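DegV family protein (Eubacterium eligens, PDB 3FDJ) is of undetermined function but, like its DegV/FakB relatives, probably binds a fatty acid in a pocket between its two domains. Local coordinates at residues D9-I14 against G260-Y265; I228-N233 against V255-G260. All coordinates share one frame; numbering follows the deposited sequence.

Contact 1 of 2, residues D9-I14 against G260-Y265; sequences DSACDI and GLCSYY
Cys262 points its thiol from the first turn of a helix into the bend made by Ala11 and Asp13. SG lies anti to its own carbonyl carbon and beside the backbone N (chi1 -72°), which sets it 3.3 Å from Ala11 O and 3.4 Å from Asp13 OD1. The same carboxylate oxygen also meets the cysteine CB at 3.3 Å, so one branch of Asp13 touches both side-chain atoms. Asp13 holds a left-handed backbone conformation at the end of the 3-10 turn, and its CG sits beside the backbone N (chi1 -53°), which helps turn the carboxylate back to the helix. OD1 also accepts the backbone N-H of Gly259, just ahead of the helix; the start of the helix would be expected to stabilise the negative charge there.

A water ties the two sides together: it receives the N-H of Cys262 at 2.9 Å and lies within hydrogen-bonding distance of both Ser10 O and Asp13 OD1. Next to it the contact turns apolar, with the CB of Ala11 packing on Leu261 CD1 at 4.0 Å. That same methyl of Leu261 reaches the edge of the Tyr265 ring, in its plane. Behind the turn, Asp9 OD1 uses its anti lone pair to accept from Ala11 N at 2.9 Å, an Asx turn that braces the backbone at Ala11. Ser10 OG bonds to Asp38, whose carboxylate also takes the N-H groups of Gly260 and Leu261.

Here a strand-ending turn of one mixed sheet meets the N-terminus of a helix belonging with the other, as at the domain interface of DegV proteins; a hexaethylene glycol near Leu261 is consistent with a ligand pocket close by.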
loop_
_atom_site.group_PDB
_atom_site.type_symbol
_atom_site.label_atom_id
_atom_site.label_comp_id
_atom_site.label_asym_id
_atom_site.label_seq_id
_atom_site.Cartn_x
_atom_site.Cartn_y
_atom_site.Cartn_z
ATOM N N ASP A 9 3.283 -7.424 -4.092
ATOM C CA ASP A 9 4.339 -6.498 -4.407
ATOM C C ASP A 9 4.751 -5.661 -3.185
ATOM O O ASP A 9 4.013 -5.531 -2.195
ATOM C CB ASP A 9 4.012 -5.649 -5.611
ATOM C CG ASP A 9 2.927 -4.684 -5.343
ATOM O OD1 ASP A 9 3.150 -3.769 -4.492
ATOM O OD2 ASP A 9 1.867 -4.804 -6.012
ATOM N N SER A 10 5.944 -5.087 -3.286
ATOM C CA SER A 10 6.583 -4.393 -2.167
ATOM C C SER A 10 5.873 -3.094 -1.748
ATOM O O SER A 10 6.209 -2.527 -0.715
ATOM C CB SER A 10 8.055 -4.112 -2.509
ATOM O OG SER A 10 8.173 -3.133 -3.534
ATOM N N ALA A 11 4.879 -2.648 -2.517
ATOM C CA ALA A 11 4.014 -1.541 -2.072
ATOM C C ALA A 11 3.219 -1.899 -0.811
ATOM O O ALA A 11 2.636 -1.003 -0.202
ATOM C CB ALA A 11 3.083 -1.091 -3.165
ATOM N N CYS A 12 3.195 -3.175 -0.421
ATOM C CA CYS A 12 2.540 -3.582 0.827
ATOM C C CYS A 12 3.342 -3.214 2.083
ATOM O O CYS A 12 2.834 -3.327 3.196
ATOM C CB CYS A 12 2.236 -5.075 0.815
ATOM S SG CYS A 12 3.662 -6.105 1.017
ATOM N N ASP A 13 4.593 -2.787 1.889
ATOM C CA ASP A 13 5.497 -2.293 2.961
ATOM C C ASP A 13 6.047 -3.380 3.907
ATOM O O ASP A 13 6.866 -3.060 4.778
ATOM C CB ASP A 13 4.850 -1.183 3.831
ATOM C CG ASP A 13 4.291 -0.000 3.015
ATOM O OD1 ASP A 13 5.053 0.580 2.205
ATOM O OD2 ASP A 13 3.099 0.376 3.235
ATOM N N ILE A 14 5.630 -4.636 3.752
ATOM C CA ILE A 14 6.022 -5.698 4.689
ATOM C C ILE A 14 6.778 -6.794 3.964
ATOM O O ILE A 14 6.672 -6.931 2.733
ATOM C CB ILE A 14 4.828 -6.275 5.487
ATOM C CG1 ILE A 14 3.768 -6.895 4.576
ATOM C CG2 ILE A 14 4.197 -5.159 6.312
ATOM C CD1 ILE A 14 2.765 -7.798 5.288
ATOM N N GLY A 260 10.097 1.053 0.424
ATOM C CA GLY A 260 10.738 1.916 -0.568
ATOM C C GLY A 260 9.766 2.600 -1.528
ATOM O O GLY A 260 9.836 3.797 -1.735
ATOM N N LEU A 261 8.863 1.824 -2.111
ATOM C CA LEU A 261 7.929 2.334 -3.106
ATOM C C LEU A 261 6.996 3.355 -2.485
ATOM O O LEU A 261 6.816 4.462 -3.006
ATOM C CB LEU A 261 7.116 1.169 -3.691
ATOM C CG LEU A 261 6.206 1.457 -4.893
ATOM C CD1 LEU A 261 4.932 2.176 -4.488
ATOM C CD2 LEU A 261 6.988 2.237 -5.982
ATOM N N CYS A 262 6.380 2.998 -1.366
ATOM C CA CYS A 262 5.505 3.940 -0.687
ATOM C C CYS A 262 6.272 5.160 -0.167
ATOM O O CYS A 262 5.742 6.263 -0.203
ATOM C CB CYS A 262 4.682 3.277 0.413
ATOM S SG CYS A 262 3.341 2.184 -0.272
ATOM N N SER A 263 7.519 4.991 0.245
ATOM C CA SER A 263 8.342 6.134 0.694
ATOM C C SER A 263 8.623 7.081 -0.466
ATOM O O SER A 263 8.569 8.291 -0.296
ATOM C CB SER A 263 9.641 5.672 1.363
ATOM O OG SER A 263 9.379 4.977 2.587
ATOM N N TYR A 264 8.854 6.527 -1.655
ATOM C CA TYR A 264 9.091 7.349 -2.842
ATOM C C TYR A 264 7.867 8.220 -3.185
ATOM O O TYR A 264 8.011 9.416 -3.404
ATOM C CB TYR A 264 9.514 6.476 -4.041
ATOM C CG TYR A 264 9.647 7.238 -5.326
ATOM C CD1 TYR A 264 10.783 8.001 -5.571
ATOM C CD2 TYR A 264 8.636 7.239 -6.282
ATOM C CE1 TYR A 264 10.906 8.753 -6.722
ATOM C CE2 TYR A 264 8.770 7.988 -7.479
ATOM C CZ TYR A 264 9.909 8.737 -7.680
ATOM O OH TYR A 264 10.082 9.494 -8.811
ATOM N N TYR A 265 6.685 7.614 -3.222
ATOM C CA TYR A 265 5.482 8.305 -3.679
ATOM C C TYR A 265 4.763 9.105 -2.596
ATOM O O TYR A 265 4.167 10.147 -2.897
ATOM C CB TYR A 265 4.526 7.319 -4.360
ATOM C CG TYR A 265 4.902 7.018 -5.794
ATOM C CD1 TYR A 265 4.937 8.043 -6.752
ATOM C CD2 TYR A 265 5.253 5.721 -6.205
ATOM C CE1 TYR A 265 5.292 7.780 -8.075
ATOM C CE2 TYR A 265 5.593 5.459 -7.527
ATOM C CZ TYR A 265 5.600 6.483 -8.450
ATOM O OH TYR A 265 5.971 6.245 -9.753
HETATM O O HOH W 1 6.575 0.356 -0.079
#

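Contact 2 of 2, residues I228-N233 against V255-G260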
loop_
_atom_site.group_PDB
_atom_site.type_symbol
_atom_site.label_atom_id
_atom_site.label_comp_id
_atom_site.label_asym_id
_atom_site.label_seq_id
_atom_site.Cartn_x
_atom_site.Cartn_y
_atom_site.Cartn_z
ATOM N N ILE A 228 -1.493 1.869 9.916
ATOM C CA ILE A 228 -0.941 3.169 9.538
ATOM C C ILE A 228 0.550 3.008 9.222
ATOM O O ILE A 228 1.320 2.534 10.085
ATOM C CB ILE A 228 -1.071 4.202 10.686
ATOM C CG1 ILE A 228 -2.498 4.271 11.244
ATOM C CG2 ILE A 228 -0.539 5.583 10.233
ATOM C CD1 ILE A 228 -2.676 5.159 12.529
ATOM N N CYS A 229 0.959 3.379 8.009
ATOM C CA CYS A 229 2.373 3.466 7.681
ATOM C C CYS A 229 2.780 4.929 7.521
ATOM O O CYS A 229 1.936 5.812 7.280
ATOM C CB CYS A 229 2.765 2.613 6.463
ATOM S SG CYS A 229 2.349 3.345 4.974
ATOM N N HIS A 230 4.060 5.192 7.756
ATOM C CA HIS A 230 4.612 6.513 7.716
ATOM C C HIS A 230 5.979 6.507 7.072
ATOM O O HIS A 230 6.699 5.500 7.098
ATOM C CB HIS A 230 4.698 7.112 9.126
ATOM C CG HIS A 230 5.676 6.416 10.005
ATOM N ND1 HIS A 230 7.018 6.737 10.024
ATOM C CD2 HIS A 230 5.525 5.364 10.843
ATOM C CE1 HIS A 230 7.641 5.930 10.863
ATOM N NE2 HIS A 230 6.758 5.088 11.373
ATOM N N VAL A 231 6.329 7.647 6.499
ATOM C CA VAL A 231 7.627 7.879 5.895
ATOM C C VAL A 231 8.341 8.877 6.789
ATOM O O VAL A 231 8.163 10.101 6.644
ATOM C CB VAL A 231 7.509 8.482 4.496
ATOM C CG1 VAL A 231 8.907 8.567 3.860
ATOM C CG2 VAL A 231 6.525 7.680 3.633
ATOM N N GLU A 232 9.127 8.348 7.708
ATOM C CA GLU A 232 9.888 9.150 8.689
ATOM C C GLU A 232 8.975 10.138 9.400
ATOM O O GLU A 232 9.315 11.301 9.587
ATOM C CB GLU A 232 11.081 9.830 7.999
ATOM C CG GLU A 232 11.979 8.792 7.326
ATOM C CD GLU A 232 13.369 9.296 6.966
ATOM O OE1 GLU A 232 13.565 10.524 6.830
ATOM O OE2 GLU A 232 14.265 8.442 6.810
ATOM N N ASN A 233 7.795 9.664 9.790
ATOM C CA ASN A 233 6.898 10.452 10.597
ATOM C C ASN A 233 6.160 9.595 11.603
ATOM O O ASN A 233 4.940 9.559 11.650
ATOM C CB ASN A 233 5.936 11.228 9.728
ATOM C CG ASN A 233 5.391 12.439 10.429
ATOM O OD1 ASN A 233 5.637 12.622 11.628
ATOM N ND2 ASN A 233 4.684 13.299 9.691
ATOM N N VAL A 255 1.131 0.618 13.810
ATOM C CA VAL A 255 1.850 1.728 13.175
ATOM C C VAL A 255 3.218 1.200 12.768
ATOM O O VAL A 255 3.933 0.599 13.591
ATOM C CB VAL A 255 2.060 2.882 14.165
ATOM C CG1 VAL A 255 3.086 3.924 13.619
ATOM C CG2 VAL A 255 0.723 3.534 14.520
ATOM N N TYR A 256 3.612 1.435 11.522
ATOM C CA TYR A 256 4.865 0.878 11.034
ATOM C C TYR A 256 5.435 1.691 9.883
ATOM O O TYR A 256 4.780 2.571 9.339
ATOM C CB TYR A 256 4.654 -0.579 10.597
ATOM C CG TYR A 256 3.583 -0.733 9.551
ATOM C CD1 TYR A 256 2.235 -0.730 9.913
ATOM C CD2 TYR A 256 3.903 -0.887 8.206
ATOM C CE1 TYR A 256 1.242 -0.837 8.964
ATOM C CE2 TYR A 256 2.911 -1.022 7.252
ATOM C CZ TYR A 256 1.585 -0.981 7.648
ATOM O OH TYR A 256 0.594 -1.110 6.742
ATOM N N LYS A 257 6.683 1.409 9.540
ATOM C CA LYS A 257 7.374 2.170 8.505
ATOM C C LYS A 257 6.953 1.739 7.092
ATOM O O LYS A 257 6.836 0.549 6.782
ATOM C CB LYS A 257 8.884 2.004 8.624
ATOM C CG LYS A 257 9.476 2.489 9.931
ATOM C CD LYS A 257 10.992 2.327 9.910
ATOM C CE LYS A 257 11.598 2.825 11.197
ATOM N NZ LYS A 257 11.114 1.985 12.324
ATOM N N ALA A 258 6.819 2.726 6.228
ATOM C CA ALA A 258 6.644 2.490 4.795
ATOM C C ALA A 258 7.883 1.838 4.192
ATOM O O ALA A 258 9.003 2.004 4.696
ATOM C CB ALA A 258 6.318 3.801 4.087
ATOM N N GLY A 259 7.673 1.054 3.128
ATOM C CA GLY A 259 8.760 0.491 2.348
ATOM C C GLY A 259 9.216 1.498 1.317
ATOM O O GLY A 259 8.786 2.646 1.349
ATOM N N GLY A 260 10.097 1.053 0.424
ATOM C CA GLY A 260 10.738 1.916 -0.568
ATOM C C GLY A 260 9.766 2.600 -1.528
ATOM O O GLY A 260 9.836 3.797 -1.735
#
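Cys229 lays its CB over one face of the Tyr256 ring, a CH-pi contact 4.1 Å from the ring centroid and displaced toward the rim beside CE2. Tyr256 CG is wedged between its own backbone N and carbonyl carbon (chi1 57°), and the ring reaches back under the neighbouring strand. Beyond it, Cys229 SG and Val231 CG2 both pack on the CB of Ala258.

At the end of the pairing the His230 ring lies side by side with Lys257, whose CA stands over one ring face and whose CG meets CE1 at 4.0 Å; Val255 CG1 touches CD2. ND1 accepts the N-H of Asn233 at 3.0 Å, the donor tilted out of the ring plane, a bond that restrains the ring's rotation. An alanine here would probably leave that N-H without its acceptor and open a gap against Val255 and Lys257.

These side chains hang on a parallel backbone ladder: Tyr256 N to Ile228 O, His230 N to Tyr256 O at 3.1 Å, and Ala258 N to His230 O at 2.9 Å. The last is almost straight (174° at the hydrogen) and carries the pairing one residue past strand 253-257.

The short strands cross at -34° and form the two parallel arms of a beta-alpha-beta unit. Its helix 234-248, N-capped by Asn233, covers Ile228 and Val255. Strand 271-276 flanks 226-230 on its far side, 253-257 is an edge strand of the sheet within this chain, and Arg123 of helix 120-134 makes a cation-pi contact with Tyr256.

In the fold
The two contacts are centred 9 Å apart and share Gly260, where the path from strand 253-257 enters helix 260-266. Along the chain, contact 2 is nested inside the loop closed by contact 1, whose first segment follows strand 5-9 near the N-terminus. They also touch directly: Asp13 OD2 packs 3.5 Å from Cys229 SG, and Ser263 OG lies 3.6 Å from Ala258 CB. Contact 2 belongs to the edge of the sheet containing strand 226-230, while contact 1 brings the sheet containing strand 5-9 up against it. Together they join the two sheets through one short strand-to-helix connection, close to the centre of the chain.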